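Local coordinates for protein TodX (Pseudomonas putida, PDB 3BS0) that transports toluene, and probably other aromatic hydrocarbons, across the outer membrane as a first step in their biodegradation, at residues A[90-95]-A[141-146]; A[293-298]-A[338-343]; A[345-350]-A[382-387]; A[366-371]-A[414-419]. All coordinates share one frame; numbering follows the deposited sequence.

Overall arrangement
Contacts 1 to 3 pair neighbouring antiparallel strands in the wall of an OmpP1/FadL-family outer-membrane barrel; contact 4 sets a loop against the start of strand 417-433. Contact 1 comes first along the chain, then contact 2, then contacts 3 and 4, whose segments alternate. Contacts 2 and 3 are neighbours, centres about 15 Å apart, and meet where Y342 N probably bonds to L350 O, between strands 333-343 and 348-356. Contact 1 lies about 25 Å and 27 Å, centre to centre, from contacts 2 and 3. Contact 4 is about 48 Å from contact 1, centre to centre, across the chain's centre. Three contacts thus lie near one barrel end and the fourth near the other.

Contact 1. Residues A[90-95]-A[141-146]; sequences LDDWRF and FSYQAT
The indole of W93 overlaps the ring of Y143, whose CD1 lies 3.4 Å from W93 NE1 and sits over one indole face, toward the rim. The two rings are oblique, with planes 40° apart. Y143 CB stands almost on the normal of the six-membered indole ring, 4.2 Å from its centre, which makes a CH-pi contact. F141 lies beside W93 and points the same way. Its CD1 comes to the edge of the indole at CZ3, 3.3 Å away. CG of F141 sits between the backbone N and the carbonyl carbon (chi1 72°), which sets the ring beside the indole. Next along, F95 CD2 touches F141 CB at 3.8 Å. D92 CB packs on Y143 CE1 at the turn. An alanine in place of W93 would probably leave the CD1 sides of Y143 and F141 without the indole they pack on.

R94 and S142 form a hydrogen-bonded antiparallel pair. R94 N bonds to S142 O at 2.8 Å, and the return bond, S142 N to R94 O, is weak. Q144 N adds a bond to D92 O. The side chains of R94 and S142 leave by the sheet face away from the aromatic cluster. There S142 OG bonds to P34 O and F151 O. Strand 93-108 pairs here with 129-143, just after the type II' turn from L90 to W93 that joins it to strand 80-90.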
# COMPACT_ATOMS: atom_id res chain seq x y z
N LEU A 90 16.84 -11.02 -24.29
CA LEU A 90 18.14 -11.14 -24.93
C LEU A 90 18.54 -12.59 -24.73
O LEU A 90 19.10 -12.94 -23.70
CB LEU A 90 19.19 -10.25 -24.26
CG LEU A 90 19.26 -8.73 -24.47
CD1 LEU A 90 20.52 -8.20 -23.75
CD2 LEU A 90 19.33 -8.38 -25.95
N ASP A 91 18.22 -13.44 -25.70
CA ASP A 91 18.52 -14.87 -25.60
C ASP A 91 17.80 -15.51 -24.43
O ASP A 91 16.58 -15.60 -24.41
CB ASP A 91 20.03 -15.10 -25.43
CG ASP A 91 20.82 -14.74 -26.66
OD1 ASP A 91 20.37 -15.08 -27.78
OD2 ASP A 91 21.90 -14.13 -26.51
N ASP A 92 18.58 -15.96 -23.45
CA ASP A 92 18.06 -16.61 -22.25
C ASP A 92 17.66 -15.58 -21.20
O ASP A 92 16.96 -15.89 -20.24
CB ASP A 92 19.15 -17.51 -21.65
CG ASP A 92 19.26 -18.85 -22.35
OD1 ASP A 92 20.32 -19.50 -22.21
OD2 ASP A 92 18.27 -19.24 -23.01
N TRP A 93 18.12 -14.35 -21.40
CA TRP A 93 17.84 -13.27 -20.47
C TRP A 93 16.55 -12.49 -20.71
O TRP A 93 15.97 -12.49 -21.80
CB TRP A 93 18.99 -12.24 -20.45
CG TRP A 93 20.29 -12.75 -19.91
CD1 TRP A 93 21.22 -13.51 -20.57
CD2 TRP A 93 20.81 -12.54 -18.59
NE1 TRP A 93 22.28 -13.78 -19.74
CE2 TRP A 93 22.06 -13.20 -18.52
CE3 TRP A 93 20.34 -11.86 -17.46
CZ2 TRP A 93 22.84 -13.19 -17.36
CZ3 TRP A 93 21.12 -11.85 -16.31
CH2 TRP A 93 22.36 -12.52 -16.27
N ARG A 94 16.11 -11.83 -19.65
CA ARG A 94 14.95 -10.96 -19.70
C ARG A 94 15.42 -9.77 -18.87
O ARG A 94 15.89 -9.93 -17.75
CB ARG A 94 13.73 -11.60 -19.06
CG ARG A 94 13.32 -12.92 -19.68
CD ARG A 94 12.56 -12.82 -21.00
NE ARG A 94 12.29 -14.16 -21.52
CZ ARG A 94 11.31 -14.47 -22.37
NH1 ARG A 94 10.48 -13.54 -22.83
NH2 ARG A 94 11.15 -15.73 -22.73
N PHE A 95 15.34 -8.58 -19.46
CA PHE A 95 15.73 -7.36 -18.78
C PHE A 95 14.51 -6.46 -18.76
O PHE A 95 13.83 -6.29 -19.78
CB PHE A 95 16.87 -6.69 -19.52
CG PHE A 95 18.17 -7.45 -19.48
CD1 PHE A 95 18.60 -8.19 -20.58
CD2 PHE A 95 18.99 -7.39 -18.35
CE1 PHE A 95 19.84 -8.84 -20.56
CE2 PHE A 95 20.21 -8.03 -18.31
CZ PHE A 95 20.65 -8.76 -19.41
N PHE A 141 16.29 -8.20 -13.94
CA PHE A 141 16.65 -9.15 -14.98
C PHE A 141 16.15 -10.53 -14.61
O PHE A 141 15.63 -10.76 -13.52
CB PHE A 141 18.16 -9.20 -15.15
CG PHE A 141 18.87 -9.89 -14.02
CD1 PHE A 141 18.91 -11.28 -13.95
CD2 PHE A 141 19.45 -9.15 -13.01
CE1 PHE A 141 19.53 -11.92 -12.88
CE2 PHE A 141 20.08 -9.78 -11.94
CZ PHE A 141 20.11 -11.17 -11.88
N SER A 142 16.33 -11.47 -15.53
CA SER A 142 15.92 -12.84 -15.32
C SER A 142 16.73 -13.73 -16.26
O SER A 142 16.90 -13.41 -17.43
CB SER A 142 14.43 -13.00 -15.60
OG SER A 142 13.97 -14.25 -15.12
N TYR A 143 17.24 -14.84 -15.72
CA TYR A 143 18.03 -15.77 -16.50
C TYR A 143 17.44 -17.17 -16.43
O TYR A 143 17.12 -17.67 -15.35
CB TYR A 143 19.48 -15.81 -16.00
CG TYR A 143 20.39 -16.64 -16.87
CD1 TYR A 143 20.55 -16.34 -18.22
CD2 TYR A 143 21.07 -17.75 -16.36
CE1 TYR A 143 21.38 -17.11 -19.05
CE2 TYR A 143 21.90 -18.53 -17.18
CZ TYR A 143 22.04 -18.21 -18.53
OH TYR A 143 22.83 -18.98 -19.37
N GLN A 144 17.28 -17.79 -17.59
CA GLN A 144 16.77 -19.15 -17.66
C GLN A 144 18.07 -19.97 -17.65
O GLN A 144 18.53 -20.44 -18.69
CB GLN A 144 16.01 -19.37 -18.98
CG GLN A 144 15.39 -20.73 -19.15
CD GLN A 144 13.98 -20.81 -18.61
OE1 GLN A 144 13.08 -20.12 -19.10
NE2 GLN A 144 13.77 -21.66 -17.61
N ALA A 145 18.65 -20.10 -16.47
CA ALA A 145 19.91 -20.82 -16.28
C ALA A 145 19.95 -22.25 -16.78
O ALA A 145 21.03 -22.75 -17.13
CB ALA A 145 20.32 -20.77 -14.81
N THR A 146 18.80 -22.93 -16.81
CA THR A 146 18.82 -24.30 -17.28
C THR A 146 17.52 -25.07 -17.48
O THR A 146 17.34 -26.13 -16.88
CB THR A 146 19.72 -25.15 -16.39
OG1 THR A 146 19.79 -26.47 -16.94
CG2 THR A 146 19.16 -25.22 -14.98

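Contact 2. Residues A[293-298]-A[338-343]; sequences WVVAAD and IGTAYK
W293 meets three residues of the facing strand, T340, A341 and Y342. Its NE1 reaches T340 CG2 at 3.4 Å, and that methyl lies at the edge of the indole, near its plane. CD1 of W293 lies beside A341 O. Y342 CD1 is 3.8 Å from W293 CD1, and the two side chains cross at about a right angle. W293 CB lies at the edge of the Y342 ring, in its plane. CG of W293 is anti to the backbone N (chi1 -168°), which sets the indole beside T340 and Y342. On the same sheet face V295 CG2 touches T340 OG1 at 3.5 Å, and it also lies over one face of the indole. A serine in place of W293 would probably leave T340 CG2 without the indole edge, and Y342 with only CB beside its ring, and open a gap beside V295.

The backbones hold these groups in register. V294 N bonds to A341 O at 2.9 Å and A341 N bonds to V294 O at 3.0 Å. A296 and G339 make a second such pair, with bonds both ways. W293, V295 and A297 stand in the non-hydrogen-bonded pairs with Y342, T340 and I338.

Further out, the ring of F289 meets W293. On the other sheet face A296 touches T19 and A341 touches M16, while D298 OD2 bonds to S21 OG. Those partners precede the first barrel strand. The arrangement is that of neighbouring antiparallel strands in a FadL-type barrel, one face of which probably meets the N-terminal plug.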
# COMPACT_ATOMS: atom_id res chain seq x y z
N TRP A 293 -7.17 -24.90 -17.80
CA TRP A 293 -7.41 -24.55 -16.42
C TRP A 293 -6.13 -24.70 -15.60
O TRP A 293 -5.48 -25.75 -15.65
CB TRP A 293 -8.50 -25.46 -15.85
CG TRP A 293 -9.03 -25.01 -14.54
CD1 TRP A 293 -9.40 -23.74 -14.20
CD2 TRP A 293 -9.30 -25.82 -13.40
NE1 TRP A 293 -9.87 -23.71 -12.92
CE2 TRP A 293 -9.82 -24.98 -12.40
CE3 TRP A 293 -9.14 -27.19 -13.11
CZ2 TRP A 293 -10.20 -25.44 -11.13
CZ3 TRP A 293 -9.51 -27.65 -11.85
CH2 TRP A 293 -10.04 -26.78 -10.88
N VAL A 294 -5.77 -23.65 -14.86
CA VAL A 294 -4.56 -23.68 -14.04
C VAL A 294 -4.91 -23.19 -12.64
O VAL A 294 -5.76 -22.30 -12.49
CB VAL A 294 -3.44 -22.75 -14.59
CG1 VAL A 294 -2.15 -22.97 -13.82
CG2 VAL A 294 -3.23 -23.00 -16.08
N VAL A 295 -4.26 -23.76 -11.63
CA VAL A 295 -4.51 -23.35 -10.25
C VAL A 295 -3.21 -23.04 -9.52
O VAL A 295 -2.21 -23.73 -9.66
CB VAL A 295 -5.29 -24.45 -9.49
CG1 VAL A 295 -5.51 -24.04 -8.03
CG2 VAL A 295 -6.62 -24.69 -10.17
N ALA A 296 -3.23 -21.96 -8.73
CA ALA A 296 -2.05 -21.55 -7.98
C ALA A 296 -2.33 -21.33 -6.49
O ALA A 296 -3.41 -20.85 -6.12
CB ALA A 296 -1.48 -20.26 -8.59
N ALA A 297 -1.34 -21.69 -5.67
CA ALA A 297 -1.40 -21.55 -4.21
C ALA A 297 -0.08 -20.94 -3.74
O ALA A 297 1.00 -21.37 -4.16
CB ALA A 297 -1.60 -22.90 -3.56
N ASP A 298 -0.16 -19.96 -2.86
CA ASP A 298 1.02 -19.27 -2.37
C ASP A 298 0.93 -19.00 -0.87
O ASP A 298 -0.16 -18.84 -0.33
CB ASP A 298 1.16 -17.93 -3.12
CG ASP A 298 2.60 -17.59 -3.47
OD1 ASP A 298 2.89 -16.40 -3.69
OD2 ASP A 298 3.44 -18.52 -3.54
N ILE A 338 -4.70 -18.51 -3.04
CA ILE A 338 -5.00 -19.51 -4.05
C ILE A 338 -5.66 -18.82 -5.25
O ILE A 338 -6.48 -17.90 -5.07
CB ILE A 338 -5.96 -20.61 -3.52
CG1 ILE A 338 -6.32 -21.57 -4.66
CG2 ILE A 338 -7.21 -19.97 -2.92
CD1 ILE A 338 -7.37 -22.60 -4.31
N GLY A 339 -5.30 -19.24 -6.46
CA GLY A 339 -5.86 -18.63 -7.64
C GLY A 339 -6.18 -19.54 -8.81
O GLY A 339 -5.48 -20.53 -9.06
N THR A 340 -7.22 -19.18 -9.55
CA THR A 340 -7.66 -19.96 -10.70
C THR A 340 -7.72 -19.16 -12.00
O THR A 340 -8.12 -17.99 -12.02
CB THR A 340 -9.04 -20.61 -10.41
OG1 THR A 340 -8.84 -21.97 -10.02
CG2 THR A 340 -9.94 -20.55 -11.65
N ALA A 341 -7.31 -19.83 -13.08
CA ALA A 341 -7.31 -19.28 -14.43
C ALA A 341 -7.95 -20.33 -15.34
O ALA A 341 -7.66 -21.52 -15.22
CB ALA A 341 -5.89 -19.00 -14.87
N TYR A 342 -8.80 -19.89 -16.27
CA TYR A 342 -9.50 -20.81 -17.16
C TYR A 342 -9.59 -20.33 -18.61
O TYR A 342 -10.14 -19.26 -18.87
CB TYR A 342 -10.92 -21.04 -16.61
CG TYR A 342 -11.76 -22.05 -17.37
CD1 TYR A 342 -11.43 -23.40 -17.38
CD2 TYR A 342 -12.91 -21.65 -18.04
CE1 TYR A 342 -12.22 -24.34 -18.04
CE2 TYR A 342 -13.72 -22.57 -18.71
CZ TYR A 342 -13.36 -23.92 -18.71
OH TYR A 342 -14.16 -24.85 -19.36
N LYS A 343 -9.05 -21.10 -19.55
CA LYS A 343 -9.13 -20.73 -20.96
C LYS A 343 -10.52 -21.13 -21.46
O LYS A 343 -10.74 -22.28 -21.86
CB LYS A 343 -8.06 -21.45 -21.78
CG LYS A 343 -6.64 -20.94 -21.54
CD LYS A 343 -5.67 -21.47 -22.59
CE LYS A 343 -4.25 -21.03 -22.30
NZ LYS A 343 -3.84 -21.48 -20.94

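Contact 3. Residues A[345-350]-A[382-387]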
# COMPACT_ATOMS: atom_id res chain seq x y z
N ASN A 345 -12.25 -19.38 -24.00
CA ASN A 345 -12.32 -19.18 -25.44
C ASN A 345 -10.89 -19.29 -25.90
O ASN A 345 -10.00 -19.63 -25.12
CB ASN A 345 -12.84 -17.78 -25.79
CG ASN A 345 -14.31 -17.59 -25.45
OD1 ASN A 345 -14.91 -16.58 -25.80
ND2 ASN A 345 -14.89 -18.57 -24.77
N ASN A 346 -10.65 -19.00 -27.17
CA ASN A 346 -9.30 -19.06 -27.69
C ASN A 346 -8.58 -17.77 -27.30
O ASN A 346 -7.35 -17.68 -27.33
CB ASN A 346 -9.33 -19.21 -29.22
CG ASN A 346 -7.94 -19.38 -29.81
OD1 ASN A 346 -7.27 -18.40 -30.16
ND2 ASN A 346 -7.49 -20.63 -29.90
N ASP A 347 -9.36 -16.77 -26.91
CA ASP A 347 -8.81 -15.48 -26.54
C ASP A 347 -9.48 -14.85 -25.32
O ASP A 347 -9.42 -13.63 -25.12
CB ASP A 347 -8.86 -14.54 -27.75
CG ASP A 347 -10.10 -14.77 -28.62
OD1 ASP A 347 -10.04 -14.47 -29.83
OD2 ASP A 347 -11.13 -15.24 -28.09
N LEU A 348 -10.12 -15.68 -24.51
CA LEU A 348 -10.77 -15.22 -23.29
C LEU A 348 -10.41 -16.14 -22.14
O LEU A 348 -10.68 -17.33 -22.18
CB LEU A 348 -12.29 -15.18 -23.43
CG LEU A 348 -13.02 -14.76 -22.15
CD1 LEU A 348 -12.81 -13.28 -21.91
CD2 LEU A 348 -14.51 -15.07 -22.26
N THR A 349 -9.79 -15.58 -21.11
CA THR A 349 -9.43 -16.36 -19.94
C THR A 349 -10.29 -15.83 -18.82
O THR A 349 -10.82 -14.72 -18.91
CB THR A 349 -7.96 -16.15 -19.55
OG1 THR A 349 -7.10 -16.66 -20.58
CG2 THR A 349 -7.66 -16.86 -18.24
N LEU A 350 -10.46 -16.63 -17.78
CA LEU A 350 -11.25 -16.24 -16.62
C LEU A 350 -10.44 -16.59 -15.40
O LEU A 350 -9.95 -17.71 -15.27
CB LEU A 350 -12.60 -16.96 -16.61
CG LEU A 350 -13.48 -16.56 -17.80
CD1 LEU A 350 -14.80 -17.29 -17.71
CD2 LEU A 350 -13.70 -15.05 -17.80
N GLY A 382 -9.98 -11.38 -15.57
CA GLY A 382 -10.26 -11.82 -16.92
C GLY A 382 -9.22 -11.30 -17.89
O GLY A 382 -8.65 -10.23 -17.68
N GLU A 383 -8.98 -12.07 -18.94
CA GLU A 383 -8.03 -11.70 -19.98
C GLU A 383 -8.69 -11.87 -21.33
O GLU A 383 -9.36 -12.86 -21.59
CB GLU A 383 -6.77 -12.57 -19.92
CG GLU A 383 -5.81 -12.33 -21.08
CD GLU A 383 -4.52 -13.13 -20.99
OE1 GLU A 383 -4.58 -14.37 -20.92
OE2 GLU A 383 -3.43 -12.51 -20.98
N TYR A 384 -8.50 -10.88 -22.19
CA TYR A 384 -9.04 -10.92 -23.53
C TYR A 384 -7.92 -10.36 -24.40
O TYR A 384 -7.45 -9.25 -24.18
CB TYR A 384 -10.30 -10.06 -23.65
CG TYR A 384 -11.09 -10.26 -24.94
CD1 TYR A 384 -12.42 -9.83 -25.04
CD2 TYR A 384 -10.53 -10.92 -26.03
CE1 TYR A 384 -13.16 -10.05 -26.20
CE2 TYR A 384 -11.27 -11.15 -27.20
CZ TYR A 384 -12.58 -10.71 -27.28
OH TYR A 384 -13.32 -10.96 -28.42
N ASP A 385 -7.48 -11.14 -25.37
CA ASP A 385 -6.43 -10.67 -26.25
C ASP A 385 -6.88 -10.71 -27.69
O ASP A 385 -7.27 -11.75 -28.21
CB ASP A 385 -5.16 -11.50 -26.04
CG ASP A 385 -5.45 -12.95 -25.77
OD1 ASP A 385 -4.63 -13.60 -25.08
OD2 ASP A 385 -6.49 -13.45 -26.24
N PHE A 386 -6.84 -9.54 -28.33
CA PHE A 386 -7.26 -9.40 -29.72
C PHE A 386 -6.37 -10.18 -30.68
O PHE A 386 -6.86 -10.78 -31.63
CB PHE A 386 -7.29 -7.91 -30.10
CG PHE A 386 -8.10 -7.06 -29.14
CD1 PHE A 386 -7.46 -6.17 -28.27
CD2 PHE A 386 -9.49 -7.13 -29.11
CE1 PHE A 386 -8.19 -5.38 -27.39
CE2 PHE A 386 -10.23 -6.34 -28.23
CZ PHE A 386 -9.58 -5.46 -27.37
N ASP A 387 -5.06 -10.16 -30.44
CA ASP A 387 -4.10 -10.89 -31.27
C ASP A 387 -3.31 -11.78 -30.32
O ASP A 387 -3.66 -11.91 -29.15
CB ASP A 387 -3.12 -9.94 -31.96
CG ASP A 387 -3.80 -8.94 -32.89
OD1 ASP A 387 -3.92 -7.76 -32.50
OD2 ASP A 387 -4.23 -9.33 -34.00
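T349 and E383 face each other as a hydrogen-bonded antiparallel pair. T349 N bonds to E383 O at 2.8 Å. E383 N bonds back to T349 O at 3.2 Å, with the donor well above the carbonyl plane. D385 N bonds to D347 O.

Among the polar side chains, T349 OG1 donates a weak bond to E383 OE1, 3.4 Å away. E383 also forms long, weak ion pairs with R351 and R391, so its charge is probably shared between two arginines. D347 and D385 are like charges, with D347 OD1 and D385 OD2 5.2 Å apart. CG of D385 lies between the backbone N and the carbonyl carbon (chi1 36°), and its OD2 turns toward D347 CB. D385 OD2 and D347 O, 3.1 Å apart, are both acceptors and do not bond. The two aspartates would probably repel mildly; R391, which D385 touches, may offset this.

Packing is light. The Y384 ring lies alongside the D347 side chain, pointing the same way, with carboxylate and ring planes 51° apart. L348 CD1 only grazes Y384 CB, at 4.4 Å. L348 and Y384 stand on the sheet face away from T349 and E383.

A short turn joins strand 348-356 to 333-343, while a long loop, which holds residues 366-371, joins it to 376-385. Short turns at one end and long loops at the other are the plan of outer-membrane beta-barrels.

Contact 4. Residues A[366-371]-A[414-419]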
# COMPACT_ATOMS: atom_id res chain seq x y z
N ILE A 366 -6.99 1.84 16.62
CA ILE A 366 -7.99 2.42 15.72
C ILE A 366 -7.45 3.56 14.81
O ILE A 366 -6.74 3.28 13.84
CB ILE A 366 -9.24 2.90 16.52
CG1 ILE A 366 -10.33 3.37 15.55
CG2 ILE A 366 -8.84 3.96 17.56
CD1 ILE A 366 -11.52 4.06 16.18
N LEU A 367 -7.79 4.82 15.11
CA LEU A 367 -7.34 5.98 14.33
C LEU A 367 -7.91 6.03 12.90
O LEU A 367 -7.26 5.67 11.94
CB LEU A 367 -5.80 6.02 14.29
CG LEU A 367 -5.09 7.31 13.88
CD1 LEU A 367 -3.61 7.21 14.22
CD2 LEU A 367 -5.27 7.56 12.40
N PRO A 368 -9.14 6.53 12.75
CA PRO A 368 -9.85 6.65 11.47
C PRO A 368 -9.13 7.13 10.21
O PRO A 368 -9.59 6.87 9.09
CB PRO A 368 -11.04 7.54 11.83
CG PRO A 368 -10.62 8.24 13.07
CD PRO A 368 -9.91 7.17 13.82
N VAL A 369 -8.01 7.82 10.35
CA VAL A 369 -7.30 8.31 9.17
C VAL A 369 -6.26 7.32 8.65
O VAL A 369 -5.88 7.38 7.49
CB VAL A 369 -6.71 9.72 9.45
CG1 VAL A 369 -5.48 9.98 8.65
CG2 VAL A 369 -7.73 10.74 9.12
N ILE A 370 -5.81 6.42 9.51
CA ILE A 370 -4.86 5.38 9.10
C ILE A 370 -5.51 4.05 9.43
O ILE A 370 -5.30 3.50 10.51
CB ILE A 370 -3.51 5.42 9.86
CG1 ILE A 370 -2.68 6.64 9.42
CG2 ILE A 370 -2.71 4.14 9.54
CD1 ILE A 370 -3.18 7.96 9.93
N PRO A 371 -6.32 3.52 8.50
CA PRO A 371 -6.99 2.24 8.73
C PRO A 371 -6.02 1.04 8.65
O PRO A 371 -5.07 1.06 7.87
CB PRO A 371 -8.04 2.19 7.61
CG PRO A 371 -8.11 3.63 7.08
CD PRO A 371 -6.70 4.08 7.19
N GLU A 414 -13.86 9.66 23.47
CA GLU A 414 -13.82 8.99 22.18
C GLU A 414 -13.67 7.48 22.27
O GLU A 414 -12.56 6.93 22.28
CB GLU A 414 -12.75 9.60 21.27
CG GLU A 414 -13.33 10.48 20.15
CD GLU A 414 -12.27 11.16 19.28
OE1 GLU A 414 -12.60 11.58 18.15
OE2 GLU A 414 -11.11 11.29 19.75
N MET A 415 -14.82 6.82 22.37
CA MET A 415 -14.93 5.36 22.38
C MET A 415 -15.58 5.19 21.01
O MET A 415 -16.77 5.45 20.83
CB MET A 415 -15.89 4.90 23.47
CG MET A 415 -16.33 3.45 23.34
SD MET A 415 -17.90 3.17 24.21
CE MET A 415 -17.35 3.14 25.90
N LEU A 416 -14.78 4.76 20.04
CA LEU A 416 -15.24 4.63 18.67
C LEU A 416 -15.43 3.23 18.14
O LEU A 416 -14.96 2.26 18.74
CB LEU A 416 -14.25 5.33 17.74
CG LEU A 416 -13.97 6.81 17.96
CD1 LEU A 416 -12.79 7.22 17.10
CD2 LEU A 416 -15.20 7.62 17.61
N ARG A 417 -16.12 3.13 17.01
CA ARG A 417 -16.29 1.85 16.35
C ARG A 417 -16.15 2.14 14.87
O ARG A 417 -16.61 3.15 14.38
CB ARG A 417 -17.63 1.17 16.71
CG ARG A 417 -18.89 1.89 16.38
CD ARG A 417 -20.07 1.18 17.08
NE ARG A 417 -21.34 1.86 16.84
CZ ARG A 417 -22.08 1.71 15.74
NH1 ARG A 417 -21.70 0.88 14.78
NH2 ARG A 417 -23.18 2.42 15.60
N GLN A 418 -15.45 1.25 14.18
CA GLN A 418 -15.17 1.42 12.77
C GLN A 418 -15.54 0.20 11.95
O GLN A 418 -15.45 -0.93 12.42
CB GLN A 418 -13.69 1.73 12.58
CG GLN A 418 -13.32 2.45 11.29
CD GLN A 418 -11.84 2.82 11.24
OE1 GLN A 418 -10.97 1.98 10.99
NE2 GLN A 418 -11.54 4.09 11.51
N SER A 419 -15.95 0.46 10.71
CA SER A 419 -16.31 -0.60 9.76
C SER A 419 -15.56 -0.24 8.49
O SER A 419 -15.67 0.88 7.98
CB SER A 419 -17.83 -0.61 9.54
OG SER A 419 -18.33 0.70 9.34
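I366 and P368 belong to the long loop between strands 348-356 and 376-385, which packs here against L416 and Q418 at the start of strand 417-433. The loop makes a type I turn from L367 to I370, with I370 N bonded to L367 O.

I366 supplies the tip of the apolar contact. Its CG1 is anti to the backbone N (chi1 -175°) and its chain runs on extended to CD1. That methyl meets L416 CB at 3.4 Å and L416 CD1 at 3.5 Å. The two side chains cross at about a right angle. P368 CD lies farther off, 4.4 Å from L416 CD1.

Q418 reaches in from the strand with its chain extended beyond CG. Its amide NE2 rests against the proline, 3.1 Å from P368 CA and 3.5 Å from P368 CB.

Around the contact, P368 and Q418 both touch V59 of strand 44-60, and P371 touches L105 and T107 of strand 93-108. P368 O is bonded to Y109 OH. L367 points away from strand 417-433 and touches a bound C8E detergent molecule.

The two segments are joined by carbon packing and by the NE2 end of an amide set against a proline, without a hydrogen bond between them. The fit therefore rests on shape, while polar bonds of the loop run to Y109 and, weakly, from V369 O to S130.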